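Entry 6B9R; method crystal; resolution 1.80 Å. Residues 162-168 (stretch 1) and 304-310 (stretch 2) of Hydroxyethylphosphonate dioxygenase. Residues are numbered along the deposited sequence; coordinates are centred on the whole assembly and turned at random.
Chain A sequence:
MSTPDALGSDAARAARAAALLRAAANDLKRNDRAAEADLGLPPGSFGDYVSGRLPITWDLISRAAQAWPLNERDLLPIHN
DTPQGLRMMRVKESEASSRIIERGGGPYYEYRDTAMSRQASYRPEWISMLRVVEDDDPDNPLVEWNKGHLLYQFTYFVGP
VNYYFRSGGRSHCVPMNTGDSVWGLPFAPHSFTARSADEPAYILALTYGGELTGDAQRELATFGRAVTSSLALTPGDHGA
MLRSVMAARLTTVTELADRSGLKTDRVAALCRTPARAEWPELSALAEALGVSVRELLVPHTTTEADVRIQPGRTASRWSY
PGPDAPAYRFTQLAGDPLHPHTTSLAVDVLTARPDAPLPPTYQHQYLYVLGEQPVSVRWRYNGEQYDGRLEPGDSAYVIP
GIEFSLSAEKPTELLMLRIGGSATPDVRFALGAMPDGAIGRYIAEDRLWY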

# COMPACT_ATOMS: atom_id res chain seq x y z
N ASN A 162 -12.21 -22.80 24.42
CA ASN A 162 -11.60 -21.78 25.27
C ASN A 162 -10.56 -21.01 24.46
O ASN A 162 -9.73 -21.62 23.77
CB ASN A 162 -10.94 -22.40 26.50
CG ASN A 162 -11.92 -22.63 27.63
OD1 ASN A 162 -13.10 -22.28 27.52
ND2 ASN A 162 -11.44 -23.22 28.72
N TYR A 163 -10.59 -19.68 24.57
CA TYR A 163 -9.66 -18.78 23.90
C TYR A 163 -8.69 -18.22 24.93
O TYR A 163 -9.10 -17.63 25.93
CB TYR A 163 -10.40 -17.64 23.20
CG TYR A 163 -9.49 -16.69 22.46
CD1 TYR A 163 -8.60 -17.16 21.52
CD2 TYR A 163 -9.52 -15.32 22.72
CE1 TYR A 163 -7.76 -16.31 20.83
CE2 TYR A 163 -8.66 -14.45 22.03
CZ TYR A 163 -7.80 -14.96 21.10
OH TYR A 163 -6.96 -14.11 20.42
N TYR A 164 -7.40 -18.42 24.69
CA TYR A 164 -6.34 -17.93 25.56
C TYR A 164 -5.54 -16.86 24.84
O TYR A 164 -5.24 -17.01 23.65
CB TYR A 164 -5.41 -19.07 25.99
CG TYR A 164 -6.14 -20.23 26.62
CD1 TYR A 164 -6.77 -21.19 25.83
CD2 TYR A 164 -6.19 -20.37 28.00
CE1 TYR A 164 -7.44 -22.25 26.41
CE2 TYR A 164 -6.86 -21.43 28.59
CZ TYR A 164 -7.48 -22.37 27.79
OH TYR A 164 -8.14 -23.42 28.36
N PHE A 165 -5.20 -15.78 25.54
CA PHE A 165 -4.50 -14.70 24.87
C PHE A 165 -3.61 -13.96 25.85
O PHE A 165 -3.93 -13.86 27.04
CB PHE A 165 -5.46 -13.74 24.16
CG PHE A 165 -6.56 -13.20 25.04
CD1 PHE A 165 -7.71 -13.93 25.28
CD2 PHE A 165 -6.46 -11.92 25.57
CE1 PHE A 165 -8.73 -13.42 26.06
CE2 PHE A 165 -7.48 -11.40 26.34
CZ PHE A 165 -8.61 -12.15 26.59
N ARG A 166 -2.49 -13.44 25.34
CA ARG A 166 -1.45 -12.81 26.15
C ARG A 166 -1.13 -11.42 25.62
O ARG A 166 -1.15 -11.17 24.41
CB ARG A 166 -0.16 -13.65 26.17
CG ARG A 166 -0.10 -14.67 27.27
CD ARG A 166 1.09 -15.59 27.08
NE ARG A 166 1.11 -16.66 28.07
CZ ARG A 166 1.90 -17.73 27.99
NH1 ARG A 166 2.71 -17.88 26.95
NH2 ARG A 166 1.86 -18.65 28.94
N SER A 167 -0.83 -10.51 26.54
CA SER A 167 -0.48 -9.14 26.21
C SER A 167 0.17 -8.53 27.44
O SER A 167 -0.34 -8.70 28.55
CB SER A 167 -1.73 -8.34 25.80
OG SER A 167 -1.42 -6.98 25.55
N GLY A 168 1.29 -7.84 27.24
CA GLY A 168 1.98 -7.19 28.34
C GLY A 168 2.22 -8.06 29.56
O GLY A 168 2.13 -7.59 30.69
N GLU A 304 -8.51 -4.56 23.45
CA GLU A 304 -8.04 -4.57 24.82
C GLU A 304 -7.27 -5.87 24.99
O GLU A 304 -7.75 -6.93 24.60
CB GLU A 304 -9.20 -4.46 25.82
CG GLU A 304 -8.81 -4.60 27.31
CD GLU A 304 -7.64 -3.70 27.72
OE1 GLU A 304 -7.49 -2.60 27.13
OE2 GLU A 304 -6.88 -4.09 28.63
N ALA A 305 -6.04 -5.77 25.52
CA ALA A 305 -5.12 -6.90 25.50
C ALA A 305 -4.96 -7.45 24.08
O ALA A 305 -4.89 -8.66 23.85
CB ALA A 305 -5.57 -8.00 26.47
N ASP A 306 -4.95 -6.53 23.11
CA ASP A 306 -4.63 -6.77 21.70
C ASP A 306 -5.66 -7.63 20.96
O ASP A 306 -5.37 -8.10 19.83
CB ASP A 306 -3.24 -7.40 21.54
CG ASP A 306 -2.15 -6.52 22.10
OD1 ASP A 306 -2.28 -5.28 21.99
OD2 ASP A 306 -1.18 -7.06 22.67
N VAL A 307 -6.85 -7.84 21.53
CA VAL A 307 -7.94 -8.55 20.88
C VAL A 307 -9.23 -7.76 21.06
O VAL A 307 -9.36 -6.95 21.99
CB VAL A 307 -8.12 -9.99 21.42
CG1 VAL A 307 -6.85 -10.80 21.24
CG2 VAL A 307 -8.51 -9.97 22.90
N ARG A 308 -10.18 -7.99 20.16
CA ARG A 308 -11.54 -7.47 20.31
C ARG A 308 -12.51 -8.64 20.19
O ARG A 308 -12.66 -9.23 19.12
CB ARG A 308 -11.85 -6.38 19.28
CG ARG A 308 -13.33 -5.94 19.14
CD ARG A 308 -14.13 -5.90 20.45
NE ARG A 308 -13.46 -5.18 21.52
CZ ARG A 308 -13.74 -5.32 22.81
NH1 ARG A 308 -14.69 -6.18 23.20
NH2 ARG A 308 -13.08 -4.63 23.71
N ILE A 309 -13.18 -8.97 21.29
CA ILE A 309 -14.08 -10.12 21.34
C ILE A 309 -15.50 -9.65 21.07
O ILE A 309 -15.99 -8.70 21.69
CB ILE A 309 -13.99 -10.80 22.71
CG1 ILE A 309 -12.57 -11.32 22.95
CG2 ILE A 309 -14.99 -11.94 22.79
CD1 ILE A 309 -12.30 -11.73 24.40
N GLN A 310 -16.19 -10.34 20.15
CA GLN A 310 -17.60 -10.07 19.87
C GLN A 310 -18.46 -11.23 20.34
O GLN A 310 -18.46 -12.30 19.70
CB GLN A 310 -17.84 -9.82 18.37
CG GLN A 310 -19.32 -9.54 18.03
CD GLN A 310 -19.86 -8.35 18.80
OE1 GLN A 310 -19.34 -7.24 18.69
NE2 GLN A 310 -20.88 -8.58 19.62
O HOH W 1 -3.49 -11.10 22.76
O HOH W 2 0.20 -9.33 22.77

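Strands 162-167 and 307-310 run roughly antiparallel, their directions 152° apart, but their axes come no closer than 10.1 Å and no direct backbone hydrogen bond joins them. Contact is therefore made by side chains and water, with the gap widening from 5.2 Å between the CA atoms of Ser 167 and Ala 305 to 10.1 Å between those of Tyr 163 and Ile 309.

Stretch 2 opens with a type I' turn from Glu 304 to Val 307, in which Glu 304 N donates to Val 307 O at 2.9 Å. At its first corner, Ala 305 CB lies 3.9 Å from Phe 165 CE2, at the ring edge, and also 3.9 Å from Ser 167 CB. Asp 306 supplies the polar link: its OD2 accepts a hydrogen bond from Ser 167 OG at 2.9 Å. Two waters bridge the stretches as well, both donating to Arg 166 O, one also to Ala 305 O and the other to Asp 306 OD2.

From Val 307, the last residue of the turn, the contacts with stretch 1 are van der Waals in character. Val 307 uses both methyls: CG2 sits over the Phe 165 ring, 4.1 Å from its centroid, in a CH-pi contact, while CG1 approaches Tyr 163 OH at 3.4 Å, near the ring plane. Arg 308 is out of reach, but Ile 309 again points toward stretch 1, placing CD1 4.3 Å from Phe 165 CE1.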